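Diguanylate cyclase with PAS/PAC sensor (Marinobacter aquaeolei, PDB 3H9W) probably makes cyclic di-GMP from two GTP molecules as a whole protein, of which this chain is the N-terminal PAS sensor domain. Local coordinates at residues Lys3-Trp7 and Tyr18-Ile23; Ala25-Trp29 and Ala72-Asp76; Val64-Tyr70 and Ile82-Val88. One frame throughout, in Å; residues are numbered along the deposited sequence.

Contact 1: residues Lys3-Trp7 and Tyr18-Ile23; sequences KAIPW and YIGPQI
Trp7 and Ile19 face each other as an antiparallel, non-hydrogen-bonded pair, with their CA atoms 4.1 Å apart. Between the two segments the backbone link is one hydrogen bond, from Gly20 N to Pro6 O at 2.8 Å. It lies in the carbonyl plane and is close to straight, at 163°. Two CA-H...O contacts support it. Ile19 CA leans on the same Pro6 O, so that oxygen takes both a N-H and a C-H. Trp7 CA approaches Tyr18 O at 3.2 Å.

Apolar contacts follow the chain from the strand into the turn. Ile5 carries most of them. Its CG2 meets Ile19 CG1 at 3.9 Å. Its other branch ends in CD1, which touches Ile23 CD1 at 3.7 Å; the two isoleucines cross at about a right angle. CG1 is anti to the carbonyl carbon (chi1 -56°), which sends CD1 to Ile23 while CG2 stays near Ile19 and Gly20. Pro6 CG sits over Gly20 CA. A CB on Gly20 would run into Pro6 CD, so the close fit depends on a glycine. Tyr18 lies obliquely against the Trp7 backbone, its CE1 3.7 Å from Trp7 C, and its ring also meets His87 of the second subunit.

Polar side-chain contacts are few. A water spans Tyr18 OH and Trp7 O, donating to the latter. Gln22 bends at chi2 and brings its amide beside Pro6 CD. Its OE1 is buried without a partner.

Trp34 covers Ile19 and Ile23. The pair belongs to the hairpin of strands 5-10 and 15-19, at one edge of the PAS sheet, where the chain turns into helix 22-27. Strand 96-105 flanks the other side of strand 5-10.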
ATOM      1  N   LYS A   3       9.939  -1.994   5.544  1.00 33.37           N
ATOM      2  CA  LYS A   3       9.200  -2.922   6.450  1.00 41.84           C
ATOM      3  C   LYS A   3       7.907  -3.382   5.787  1.00 34.34           C
ATOM      4  O   LYS A   3       7.479  -4.523   5.968  1.00 40.89           O
ATOM      5  CB  LYS A   3       8.883  -2.230   7.783  1.00 41.69           C
ATOM      6  CG  LYS A   3       7.999  -0.992   7.661  1.00 50.91           C
ATOM      7  CD  LYS A   3       6.660  -1.186   8.368  1.00 51.30           C
ATOM      8  CE  LYS A   3       5.791   0.066   8.307  1.00 54.93           C
ATOM      9  NZ  LYS A   3       5.371   0.412   6.921  1.00 46.73           N
ATOM     10  N   ALA A   4       7.283  -2.490   5.024  1.00 30.69           N
ATOM     11  CA  ALA A   4       6.045  -2.821   4.325  1.00 25.90           C
ATOM     12  C   ALA A   4       6.326  -3.955   3.349  1.00 25.12           C
ATOM     13  O   ALA A   4       7.401  -4.028   2.759  1.00 30.41           O
ATOM     14  CB  ALA A   4       5.524  -1.608   3.577  1.00 28.54           C
ATOM     15  N   ILE A   5       5.359  -4.846   3.184  1.00 28.11           N
ATOM     16  CA  ILE A   5       5.521  -5.974   2.287  1.00 20.69           C
ATOM     17  C   ILE A   5       4.588  -5.823   1.104  1.00 17.79           C
ATOM     18  O   ILE A   5       3.369  -5.930   1.247  1.00 18.90           O
ATOM     19  CB  ILE A   5       5.192  -7.302   2.995  1.00 21.31           C
ATOM     20  CG1 ILE A   5       6.063  -7.448   4.245  1.00 31.22           C
ATOM     21  CG2 ILE A   5       5.436  -8.464   2.045  1.00 25.58           C
ATOM     22  CD1 ILE A   5       5.561  -8.489   5.220  1.00 24.36           C
ATOM     23  N   PRO A   6       5.147  -5.561  -0.086  1.00 19.79           N
ATOM     24  CA  PRO A   6       4.333  -5.400  -1.288  1.00 17.92           C
ATOM     25  C   PRO A   6       3.888  -6.753  -1.830  1.00 19.42           C
ATOM     26  O   PRO A   6       4.592  -7.752  -1.675  1.00 19.71           O
ATOM     27  CB  PRO A   6       5.279  -4.675  -2.243  1.00 20.73           C
ATOM     28  CG  PRO A   6       6.611  -5.280  -1.887  1.00 22.08           C
ATOM     29  CD  PRO A   6       6.570  -5.288  -0.367  1.00 25.75           C
ATOM     30  N   TRP A   7       2.711  -6.782  -2.444  1.00 17.94           N
ATOM     31  CA  TRP A   7       2.195  -8.014  -3.030  1.00 22.45           C
ATOM     32  C   TRP A   7       1.132  -7.698  -4.075  1.00 20.22           C
ATOM     33  O   TRP A   7       0.576  -6.595  -4.106  1.00 22.00           O
ATOM     34  CB  TRP A   7       1.599  -8.926  -1.952  1.00 19.85           C
ATOM     35  CG  TRP A   7       0.482  -8.296  -1.198  1.00 18.90           C
ATOM     36  CD1 TRP A   7       0.565  -7.614  -0.017  1.00 14.29           C
ATOM     37  CD2 TRP A   7      -0.890  -8.225  -1.610  1.00 27.05           C
ATOM     38  NE1 TRP A   7      -0.674  -7.118   0.333  1.00 21.14           N
ATOM     39  CE2 TRP A   7      -1.583  -7.480  -0.629  1.00 18.00           C
ATOM     40  CE3 TRP A   7      -1.600  -8.721  -2.713  1.00 20.51           C
ATOM     41  CZ2 TRP A   7      -2.945  -7.211  -0.722  1.00 17.74           C
ATOM     42  CZ3 TRP A   7      -2.958  -8.455  -2.806  1.00 25.38           C
ATOM     43  CH2 TRP A   7      -3.618  -7.704  -1.811  1.00 25.27           C
ATOM     44  N   TYR A  18       3.497 -11.654  -7.112  1.00 26.42           N
ATOM     45  CA  TYR A  18       4.732 -11.387  -6.399  1.00 24.82           C
ATOM     46  C   TYR A  18       4.407 -10.987  -4.967  1.00 26.46           C
ATOM     47  O   TYR A  18       3.280 -10.594  -4.659  1.00 22.16           O
ATOM     48  CB  TYR A  18       5.537 -10.270  -7.092  1.00 29.82           C
ATOM     49  CG  TYR A  18       4.890  -8.898  -7.087  1.00 28.43           C
ATOM     50  CD1 TYR A  18       4.893  -8.101  -5.940  1.00 32.86           C
ATOM     51  CD2 TYR A  18       4.254  -8.404  -8.227  1.00 28.60           C
ATOM     52  CE1 TYR A  18       4.273  -6.848  -5.930  1.00 26.96           C
ATOM     53  CE2 TYR A  18       3.632  -7.155  -8.226  1.00 26.27           C
ATOM     54  CZ  TYR A  18       3.642  -6.384  -7.079  1.00 26.29           C
ATOM     55  OH  TYR A  18       3.014  -5.158  -7.070  1.00 28.62           O
ATOM     56  N   ILE A  19       5.394 -11.138  -4.096  1.00 28.12           N
ATOM     57  CA  ILE A  19       5.270 -10.752  -2.702  1.00 25.73           C
ATOM     58  C   ILE A  19       6.683 -10.472  -2.217  1.00 23.91           C
ATOM     59  O   ILE A  19       7.595 -11.265  -2.444  1.00 30.55           O
ATOM     60  CB  ILE A  19       4.578 -11.855  -1.846  1.00 20.95           C
ATOM     61  CG1 ILE A  19       4.367 -11.333  -0.422  1.00 22.73           C
ATOM     62  CG2 ILE A  19       5.399 -13.134  -1.852  1.00 26.88           C
ATOM     63  CD1 ILE A  19       3.428 -12.198   0.406  1.00 19.77           C
ATOM     64  N   GLY A  20       6.860  -9.320  -1.579  1.00 23.05           N
ATOM     65  CA  GLY A  20       8.167  -8.923  -1.091  1.00 23.92           C
ATOM     66  C   GLY A  20       8.903  -9.932  -0.230  1.00 22.24           C
ATOM     67  O   GLY A  20       8.283 -10.681   0.529  1.00 24.03           O
ATOM     68  N   PRO A  21      10.241  -9.972  -0.327  1.00 23.70           N
ATOM     69  CA  PRO A  21      11.035 -10.911   0.468  1.00 22.61           C
ATOM     70  C   PRO A  21      10.925 -10.668   1.968  1.00 23.73           C
ATOM     71  O   PRO A  21      11.217 -11.553   2.765  1.00 26.72           O
ATOM     72  CB  PRO A  21      12.453 -10.706  -0.064  1.00 32.16           C
ATOM     73  CG  PRO A  21      12.444  -9.258  -0.494  1.00 32.49           C
ATOM     74  CD  PRO A  21      11.107  -9.146  -1.187  1.00 25.89           C
ATOM     75  N   GLN A  22      10.488  -9.474   2.356  1.00 32.22           N
ATOM     76  CA  GLN A  22      10.342  -9.151   3.776  1.00 28.99           C
ATOM     77  C   GLN A  22       9.300 -10.065   4.440  1.00 28.45           C
ATOM     78  O   GLN A  22       9.250 -10.170   5.668  1.00 21.86           O
ATOM     79  CB  GLN A  22       9.906  -7.692   3.944  1.00 39.15           C
ATOM     80  CG  GLN A  22      10.707  -6.686   3.114  1.00 49.00           C
ATOM     81  CD  GLN A  22       9.998  -6.275   1.824  1.00 49.82           C
ATOM     82  OE1 GLN A  22       9.693  -7.108   0.968  1.00 32.59           O
ATOM     83  NE2 GLN A  22       9.742  -4.977   1.683  1.00 55.78           N
ATOM     84  N   ILE A  23       8.468 -10.721   3.629  1.00 21.62           N
ATOM     85  CA  ILE A  23       7.435 -11.608   4.169  1.00 20.90           C
ATOM     86  C   ILE A  23       8.071 -12.804   4.875  1.00 27.44           C
ATOM     87  O   ILE A  23       7.480 -13.393   5.789  1.00 27.21           O
ATOM     88  CB  ILE A  23       6.475 -12.115   3.053  1.00 20.02           C
ATOM     89  CG1 ILE A  23       5.244 -12.798   3.672  1.00 21.11           C
ATOM     90  CG2 ILE A  23       7.192 -13.104   2.153  1.00 22.20           C
ATOM     91  CD1 ILE A  23       4.347 -11.858   4.489  1.00 25.18           C
TER
HETATM   92  O   HOH W   1       2.325  -3.948  -4.486  1.00 30.29           O

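Contact 2: residues Ala25-Trp29 and Ala72-Asp76; sequences ALLGW and ALHRD
Trp29 lays its indole against the backbone of Leu73-Arg75. Its CG is anti to the carbonyl carbon (chi1 -46°), which swings the ring from CB toward that strand end. Next to CG, CD2 meets Arg75 CB at 3.7 Å. On the five-membered ring, NE1 donates to Leu73 O at 2.8 Å and 165°, with the oxygen near the ring plane. Farther out, the six-membered ring takes Arg75 CA over one face, a CH-pi contact 3.7 Å from its centroid. At the rim, CZ2 reaches Leu73 CD2.

The helix end is held as well. Arg75 N donates to Leu27 O at 2.9 Å. The same oxygen sits 3.4 Å above the centre of the His74 ring. Gly28, with positive phi, lets the chain leave the helix where a CB would collide with His74 and Arg75. Leu27 packs on Ala72 CB.

A leucine in place of Trp29 would probably leave Leu73 O without this donor and uncover Arg75 CA. Thus two N-H groups, from residues just past the helix and the strand, bond to Leu73 O and Leu27 O at the ends of strand 66-73 and helix 22-27 in the PAS fold, and an aromatic face shields the backbone beside them.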
ATOM      1  N   ALA A  25      11.160 -12.720   6.488  1.00 25.12           N
ATOM      2  CA  ALA A  25      11.718 -12.270   7.756  1.00 26.49           C
ATOM      3  C   ALA A  25      10.594 -12.083   8.772  1.00 25.00           C
ATOM      4  O   ALA A  25      10.757 -12.393   9.953  1.00 26.84           O
ATOM      5  CB  ALA A  25      12.471 -10.955   7.568  1.00 35.97           C
ATOM      6  N   LEU A  26       9.450 -11.585   8.304  1.00 21.09           N
ATOM      7  CA  LEU A  26       8.313 -11.346   9.181  1.00 18.44           C
ATOM      8  C   LEU A  26       7.566 -12.614   9.605  1.00 20.21           C
ATOM      9  O   LEU A  26       7.336 -12.836  10.797  1.00 21.61           O
ATOM     10  CB  LEU A  26       7.316 -10.386   8.519  1.00 20.58           C
ATOM     11  CG  LEU A  26       6.099 -10.012   9.385  1.00 24.09           C
ATOM     12  CD1 LEU A  26       6.579  -9.244  10.609  1.00 23.13           C
ATOM     13  CD2 LEU A  26       5.117  -9.169   8.586  1.00 24.92           C
ATOM     14  N   LEU A  27       7.179 -13.441   8.639  1.00 18.63           N
ATOM     15  CA  LEU A  27       6.418 -14.655   8.958  1.00 18.52           C
ATOM     16  C   LEU A  27       7.162 -15.990   8.867  1.00 24.16           C
ATOM     17  O   LEU A  27       6.571 -17.051   9.098  1.00 19.11           O
ATOM     18  CB  LEU A  27       5.155 -14.698   8.092  1.00 18.73           C
ATOM     19  CG  LEU A  27       4.216 -13.500   8.293  1.00 23.50           C
ATOM     20  CD1 LEU A  27       2.997 -13.652   7.392  1.00 19.21           C
ATOM     21  CD2 LEU A  27       3.786 -13.414   9.752  1.00 20.79           C
ATOM     22  N   GLY A  28       8.445 -15.940   8.522  1.00 18.14           N
ATOM     23  CA  GLY A  28       9.249 -17.148   8.456  1.00 21.57           C
ATOM     24  C   GLY A  28       9.106 -18.103   7.279  1.00 22.71           C
ATOM     25  O   GLY A  28      10.087 -18.728   6.874  1.00 24.05           O
ATOM     26  N   TRP A  29       7.908 -18.245   6.729  1.00 21.20           N
ATOM     27  CA  TRP A  29       7.731 -19.162   5.608  1.00 19.62           C
ATOM     28  C   TRP A  29       8.601 -18.694   4.447  1.00 20.87           C
ATOM     29  O   TRP A  29       8.798 -17.497   4.263  1.00 21.95           O
ATOM     30  CB  TRP A  29       6.267 -19.187   5.144  1.00 18.77           C
ATOM     31  CG  TRP A  29       5.242 -19.308   6.241  1.00 22.36           C
ATOM     32  CD1 TRP A  29       4.628 -18.287   6.905  1.00 24.44           C
ATOM     33  CD2 TRP A  29       4.685 -20.523   6.768  1.00 25.69           C
ATOM     34  NE1 TRP A  29       3.714 -18.791   7.810  1.00 24.74           N
ATOM     35  CE2 TRP A  29       3.733 -20.160   7.746  1.00 16.82           C
ATOM     36  CE3 TRP A  29       4.900 -21.883   6.506  1.00 29.20           C
ATOM     37  CZ2 TRP A  29       2.994 -21.106   8.465  1.00 28.85           C
ATOM     38  CZ3 TRP A  29       4.164 -22.829   7.219  1.00 30.97           C
ATOM     39  CH2 TRP A  29       3.221 -22.432   8.189  1.00 25.16           C
ATOM     40  N   ALA A  72      -1.500 -13.046  11.773  1.00 20.82           N
ATOM     41  CA  ALA A  72      -0.927 -13.922  10.762  1.00 24.39           C
ATOM     42  C   ALA A  72      -0.138 -15.000  11.481  1.00 18.81           C
ATOM     43  O   ALA A  72       0.420 -14.765  12.553  1.00 24.07           O
ATOM     44  CB  ALA A  72       0.003 -13.125   9.829  1.00 23.15           C
ATOM     45  N   LEU A  73      -0.092 -16.180  10.885  1.00 19.98           N
ATOM     46  CA  LEU A  73       0.615 -17.310  11.472  1.00 20.41           C
ATOM     47  C   LEU A  73       2.060 -17.382  11.005  1.00 22.64           C
ATOM     48  O   LEU A  73       2.330 -17.487   9.808  1.00 22.48           O
ATOM     49  CB  LEU A  73      -0.104 -18.611  11.097  1.00 21.45           C
ATOM     50  CG  LEU A  73       0.508 -19.913  11.607  1.00 24.44           C
ATOM     51  CD1 LEU A  73       0.485 -19.927  13.133  1.00 29.28           C
ATOM     52  CD2 LEU A  73      -0.269 -21.091  11.050  1.00 27.52           C
ATOM     53  N   HIS A  74       2.987 -17.316  11.952  1.00 24.36           N
ATOM     54  CA  HIS A  74       4.406 -17.413  11.645  1.00 20.02           C
ATOM     55  C   HIS A  74       4.687 -18.905  11.479  1.00 26.74           C
ATOM     56  O   HIS A  74       3.981 -19.731  12.065  1.00 22.29           O
ATOM     57  CB  HIS A  74       5.224 -16.841  12.805  1.00 23.56           C
ATOM     58  CG  HIS A  74       6.691 -16.760  12.531  1.00 23.80           C
ATOM     59  ND1 HIS A  74       7.497 -17.874  12.454  1.00 26.12           N
ATOM     60  CD2 HIS A  74       7.497 -15.694  12.317  1.00 21.76           C
ATOM     61  CE1 HIS A  74       8.740 -17.498  12.205  1.00 18.95           C
ATOM     62  NE2 HIS A  74       8.766 -16.181  12.117  1.00 19.91           N
ATOM     63  N   ARG A  75       5.692 -19.273  10.689  1.00 20.50           N
ATOM     64  CA  ARG A  75       5.964 -20.698  10.521  1.00 24.59           C
ATOM     65  C   ARG A  75       6.283 -21.383  11.848  1.00 23.57           C
ATOM     66  O   ARG A  75       5.964 -22.559  12.027  1.00 27.77           O
ATOM     67  CB  ARG A  75       7.110 -20.946   9.520  1.00 24.94           C
ATOM     68  CG  ARG A  75       8.430 -20.296   9.870  1.00 39.00           C
ATOM     69  CD  ARG A  75       9.561 -21.061   9.206  1.00 44.80           C
ATOM     70  NE  ARG A  75       9.499 -22.460   9.604  1.00 47.24           N
ATOM     71  CZ  ARG A  75       9.704 -22.889  10.845  1.00 41.86           C
ATOM     72  NH1 ARG A  75       9.614 -24.184  11.125  1.00 45.07           N
ATOM     73  NH2 ARG A  75      10.022 -22.031  11.803  1.00 30.78           N
ATOM     74  N   ASP A  76       6.899 -20.661  12.784  1.00 24.14           N
ATOM     75  CA  ASP A  76       7.233 -21.281  14.067  1.00 24.72           C
ATOM     76  C   ASP A  76       6.032 -21.454  14.999  1.00 30.60           C
ATOM     77  O   ASP A  76       6.176 -21.913  16.134  1.00 28.01           O
ATOM     78  CB  ASP A  76       8.374 -20.535  14.793  1.00 21.39           C
ATOM     79  CG  ASP A  76       7.974 -19.166  15.314  1.00 26.83           C
ATOM     80  OD1 ASP A  76       6.776 -18.916  15.544  1.00 27.81           O
ATOM     81  OD2 ASP A  76       8.887 -18.334  15.515  1.00 29.66           O
TER
HETATM   82  O   HOH W   2      11.153 -14.472  11.286  1.00 40.76           O

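Contact 3: residues Val64-Tyr70 and Ile82-Val88; sequences VDHEADY and IRDVVHV
Asp69 and Arg83 form the shortest side-chain polar bond here, Arg83 NH2 to Asp69 OD2 at 2.7 Å. A second bond runs from Arg83 NE to Asp69 OD1 at 2.9 Å. The grip is side-on, one nitrogen to each oxygen, and both oxygens are met on their syn sides. The planes of carboxylate and guanidinium are 36° apart. Arg83 CG is anti to its own N and the chain bends at chi3 (-60°), which turns NE and NH2 onto Asp69. Glu67 OE2 adds a long salt bridge to NE at 3.9 Å. It lies well out of the guanidinium plane, so charge alone links them. Arg83 NH2 also makes a salt bridge to Glu109, a C-terminal tag residue, and Glu67 OE1 pairs with Lys3 of the second subunit.

The backbones form a regular antiparallel hairpin. His66 with Val86, Ala68 with Asp84 and Tyr70 with Ile82 are hydrogen-bonded pairs. Glu67 with Val85 and Asp69 with Arg83 are non-hydrogen-bonded pairs between them. Beyond the His66-Val86 pair, Asp65 OD1 takes the N-H of Val88 at 2.9 Å, from above the carboxylate plane.

On the face of His66, Ala68 and Tyr70, the His66 ring lies over Val86, with CB 3.9 Å from the ring centroid. Its ND1 donates to Val64 O at 2.8 Å, which fixes the rotation of the ring. Tyr70 crosses Ile82 obliquely, its OH 3.7 Å from CG2. That OH bonds to Trp40.

The two faces of this PAS hairpin thus differ in chemistry. One mixes aliphatic groups with His66, Tyr70 and Asp84; His66 and Tyr70 reach helix 46-61, and Trp7 covers Asp84 and Val86. The other carries a charge network that is likely to steady Arg83 and, through Glu67, joins the subunits.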
ATOM      1  N   VAL A  64     -14.244  -2.831  -4.376  1.00 32.43           N
ATOM      2  CA  VAL A  64     -14.056  -1.818  -3.343  1.00 30.90           C
ATOM      3  C   VAL A  64     -12.760  -2.021  -2.554  1.00 36.65           C
ATOM      4  O   VAL A  64     -12.538  -3.087  -1.988  1.00 32.77           O
ATOM      5  CB  VAL A  64     -15.245  -1.832  -2.358  1.00 30.31           C
ATOM      6  CG1 VAL A  64     -15.022  -0.818  -1.248  1.00 43.32           C
ATOM      7  CG2 VAL A  64     -16.540  -1.527  -3.110  1.00 38.09           C
ATOM      8  N   ASP A  65     -11.904  -1.002  -2.518  1.00 31.66           N
ATOM      9  CA  ASP A  65     -10.652  -1.109  -1.771  1.00 32.10           C
ATOM     10  C   ASP A  65     -10.992  -1.378  -0.327  1.00 27.59           C
ATOM     11  O   ASP A  65     -12.003  -0.901   0.175  1.00 31.04           O
ATOM     12  CB  ASP A  65      -9.850   0.183  -1.861  1.00 31.12           C
ATOM     13  CG  ASP A  65      -9.226   0.373  -3.213  1.00 29.27           C
ATOM     14  OD1 ASP A  65      -9.608  -0.365  -4.150  1.00 24.09           O
ATOM     15  OD2 ASP A  65      -8.360   1.256  -3.335  1.00 25.97           O
ATOM     16  N   HIS A  66     -10.147  -2.141   0.350  1.00 24.43           N
ATOM     17  CA  HIS A  66     -10.415  -2.464   1.740  1.00 23.94           C
ATOM     18  C   HIS A  66      -9.130  -2.766   2.483  1.00 26.24           C
ATOM     19  O   HIS A  66      -8.051  -2.809   1.893  1.00 22.14           O
ATOM     20  CB  HIS A  66     -11.341  -3.683   1.805  1.00 22.13           C
ATOM     21  CG  HIS A  66     -10.868  -4.834   0.974  1.00 21.05           C
ATOM     22  ND1 HIS A  66     -10.943  -4.836  -0.404  1.00 22.81           N
ATOM     23  CD2 HIS A  66     -10.261  -5.994   1.317  1.00 23.68           C
ATOM     24  CE1 HIS A  66     -10.399  -5.946  -0.870  1.00 22.28           C
ATOM     25  NE2 HIS A  66      -9.977  -6.666   0.154  1.00 26.51           N
ATOM     26  N   GLU A  67      -9.258  -2.974   3.788  1.00 21.34           N
ATOM     27  CA  GLU A  67      -8.115  -3.305   4.627  1.00 20.65           C
ATOM     28  C   GLU A  67      -8.634  -4.114   5.806  1.00 18.91           C
ATOM     29  O   GLU A  67      -9.788  -3.966   6.200  1.00 19.58           O
ATOM     30  CB  GLU A  67      -7.422  -2.035   5.131  1.00 23.48           C
ATOM     31  CG  GLU A  67      -8.231  -1.238   6.132  1.00 29.51           C
ATOM     32  CD  GLU A  67      -7.441  -0.080   6.721  1.00 42.57           C
ATOM     33  OE1 GLU A  67      -7.095   0.844   5.961  1.00 33.08           O
ATOM     34  OE2 GLU A  67      -7.167  -0.101   7.942  1.00 45.71           O
ATOM     35  N   ALA A  68      -7.786  -4.979   6.352  1.00 19.08           N
ATOM     36  CA  ALA A  68      -8.162  -5.813   7.487  1.00 17.73           C
ATOM     37  C   ALA A  68      -6.981  -6.040   8.412  1.00 22.10           C
ATOM     38  O   ALA A  68      -5.836  -6.143   7.965  1.00 24.38           O
ATOM     39  CB  ALA A  68      -8.698  -7.170   6.996  1.00 22.23           C
ATOM     40  N   ASP A  69      -7.269  -6.099   9.707  1.00 20.56           N
ATOM     41  CA  ASP A  69      -6.254  -6.339  10.720  1.00 20.30           C
ATOM     42  C   ASP A  69      -6.478  -7.752  11.233  1.00 20.84           C
ATOM     43  O   ASP A  69      -7.597  -8.111  11.597  1.00 21.34           O
ATOM     44  CB  ASP A  69      -6.409  -5.356  11.887  1.00 23.82           C
ATOM     45  CG  ASP A  69      -6.015  -3.940  11.524  1.00 29.46           C
ATOM     46  OD1 ASP A  69      -5.876  -3.645  10.318  1.00 27.66           O
ATOM     47  OD2 ASP A  69      -5.847  -3.120  12.452  1.00 23.61           O
ATOM     48  N   TYR A  70      -5.423  -8.557  11.253  1.00 21.40           N
ATOM     49  CA  TYR A  70      -5.550  -9.923  11.735  1.00 23.67           C
ATOM     50  C   TYR A  70      -4.219 -10.487  12.207  1.00 26.45           C
ATOM     51  O   TYR A  70      -3.146  -9.907  11.979  1.00 18.82           O
ATOM     52  CB  TYR A  70      -6.125 -10.831  10.636  1.00 20.40           C
ATOM     53  CG  TYR A  70      -5.316 -10.800   9.366  1.00 18.59           C
ATOM     54  CD1 TYR A  70      -5.628  -9.908   8.338  1.00 17.18           C
ATOM     55  CD2 TYR A  70      -4.189 -11.609   9.218  1.00 19.57           C
ATOM     56  CE1 TYR A  70      -4.833  -9.820   7.198  1.00 17.10           C
ATOM     57  CE2 TYR A  70      -3.390 -11.527   8.074  1.00 15.98           C
ATOM     58  CZ  TYR A  70      -3.719 -10.625   7.074  1.00 16.13           C
ATOM     59  OH  TYR A  70      -2.904 -10.512   5.965  1.00 20.13           O
ATOM     60  N   ILE A  82      -0.960  -8.274  11.690  1.00 19.28           N
ATOM     61  CA  ILE A  82      -0.729  -7.669  10.390  1.00 20.93           C
ATOM     62  C   ILE A  82      -1.940  -6.893   9.884  1.00 15.42           C
ATOM     63  O   ILE A  82      -3.086  -7.223  10.191  1.00 19.26           O
ATOM     64  CB  ILE A  82      -0.353  -8.769   9.353  1.00 18.65           C
ATOM     65  CG1 ILE A  82       1.116  -9.161   9.543  1.00 22.46           C
ATOM     66  CG2 ILE A  82      -0.632  -8.289   7.929  1.00 21.33           C
ATOM     67  CD1 ILE A  82       1.648 -10.115   8.501  1.00 28.81           C
ATOM     68  N   ARG A  83      -1.662  -5.836   9.130  1.00 17.95           N
ATOM     69  CA  ARG A  83      -2.697  -5.031   8.509  1.00 16.51           C
ATOM     70  C   ARG A  83      -2.474  -5.247   7.020  1.00 18.18           C
ATOM     71  O   ARG A  83      -1.386  -4.990   6.508  1.00 19.85           O
ATOM     72  CB  ARG A  83      -2.538  -3.540   8.838  1.00 19.36           C
ATOM     73  CG  ARG A  83      -3.497  -2.618   8.050  1.00 25.00           C
ATOM     74  CD  ARG A  83      -3.600  -1.237   8.701  1.00 33.00           C
ATOM     75  NE  ARG A  83      -4.109  -1.383  10.062  1.00 24.05           N
ATOM     76  CZ  ARG A  83      -3.600  -0.792  11.138  1.00 28.52           C
ATOM     77  NH1 ARG A  83      -2.553   0.019  11.035  1.00 26.37           N
ATOM     78  NH2 ARG A  83      -4.118  -1.058  12.330  1.00 23.97           N
ATOM     79  N   ASP A  84      -3.496  -5.744   6.338  1.00 18.02           N
ATOM     80  CA  ASP A  84      -3.413  -5.988   4.907  1.00 19.98           C
ATOM     81  C   ASP A  84      -4.255  -4.881   4.266  1.00 24.64           C
ATOM     82  O   ASP A  84      -5.424  -4.701   4.619  1.00 20.29           O
ATOM     83  CB  ASP A  84      -3.981  -7.381   4.604  1.00 18.95           C
ATOM     84  CG  ASP A  84      -3.681  -7.856   3.196  1.00 23.61           C
ATOM     85  OD1 ASP A  84      -2.904  -7.197   2.478  1.00 24.29           O
ATOM     86  OD2 ASP A  84      -4.225  -8.915   2.808  1.00 23.02           O
ATOM     87  N   VAL A  85      -3.643  -4.123   3.357  1.00 21.14           N
ATOM     88  CA  VAL A  85      -4.307  -3.018   2.667  1.00 21.99           C
ATOM     89  C   VAL A  85      -4.389  -3.377   1.202  1.00 17.34           C
ATOM     90  O   VAL A  85      -3.373  -3.658   0.569  1.00 16.36           O
ATOM     91  CB  VAL A  85      -3.523  -1.705   2.824  1.00 26.68           C
ATOM     92  CG1 VAL A  85      -4.272  -0.568   2.134  1.00 25.69           C
ATOM     93  CG2 VAL A  85      -3.342  -1.392   4.303  1.00 25.20           C
ATOM     94  N   VAL A  86      -5.607  -3.343   0.670  1.00 22.30           N
ATOM     95  CA  VAL A  86      -5.857  -3.764  -0.698  1.00 21.12           C
ATOM     96  C   VAL A  86      -6.500  -2.769  -1.642  1.00 20.51           C
ATOM     97  O   VAL A  86      -7.526  -2.162  -1.330  1.00 18.21           O
ATOM     98  CB  VAL A  86      -6.764  -5.015  -0.710  1.00 20.49           C
ATOM     99  CG1 VAL A  86      -6.866  -5.568  -2.121  1.00 24.19           C
ATOM    100  CG2 VAL A  86      -6.208  -6.065   0.250  1.00 22.19           C
ATOM    101  N   HIS A  87      -5.889  -2.627  -2.812  1.00 24.30           N
ATOM    102  CA  HIS A  87      -6.424  -1.773  -3.858  1.00 19.93           C
ATOM    103  C   HIS A  87      -6.886  -2.734  -4.951  1.00 18.57           C
ATOM    104  O   HIS A  87      -6.143  -3.641  -5.327  1.00 22.05           O
ATOM    105  CB  HIS A  87      -5.357  -0.845  -4.423  1.00 19.24           C
ATOM    106  CG  HIS A  87      -5.813  -0.096  -5.637  1.00 23.99           C
ATOM    107  ND1 HIS A  87      -5.212  -0.237  -6.868  1.00 29.85           N
ATOM    108  CD2 HIS A  87      -6.850   0.755  -5.819  1.00 28.28           C
ATOM    109  CE1 HIS A  87      -5.861   0.493  -7.758  1.00 23.97           C
ATOM    110  NE2 HIS A  87      -6.858   1.105  -7.148  1.00 26.89           N
ATOM    111  N   VAL A  88      -8.106  -2.546  -5.449  1.00 22.33           N
ATOM    112  CA  VAL A  88      -8.652  -3.411  -6.498  1.00 22.27           C
ATOM    113  C   VAL A  88      -8.457  -2.771  -7.868  1.00 28.32           C
ATOM    114  O   VAL A  88      -8.861  -1.634  -8.085  1.00 27.88           O
ATOM    115  CB  VAL A  88     -10.158  -3.656  -6.301  1.00 26.21           C
ATOM    116  CG1 VAL A  88     -10.648  -4.694  -7.298  1.00 29.06           C
ATOM    117  CG2 VAL A  88     -10.435  -4.106  -4.875  1.00 29.01           C
TER

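Overall arrangement
All three contacts draw on one antiparallel PAS sheet. Contact 1 closes before contacts 2 and 3 open, while the segments of contacts 2 and 3 alternate along the chain. Contact 1 lies in the hairpin at one edge, strands 5-10 and 15-19, and runs on into helix 22-27. Contact 3 lies in the hairpin at the other, strands 66-73 and 79-90. Strand 96-105 lies between them. Contact 2 shares helix 22-27 with contact 1 and strand 66-73 with contact 3. Centres lie about 13 Å (1 to 2), 14 Å (1 to 3) and 19 Å (2 to 3) apart. Leu26 packs on both Ile5 and Ile82, so one helix bridges both hairpins. Contacts 1 and 3 also meet the second subunit.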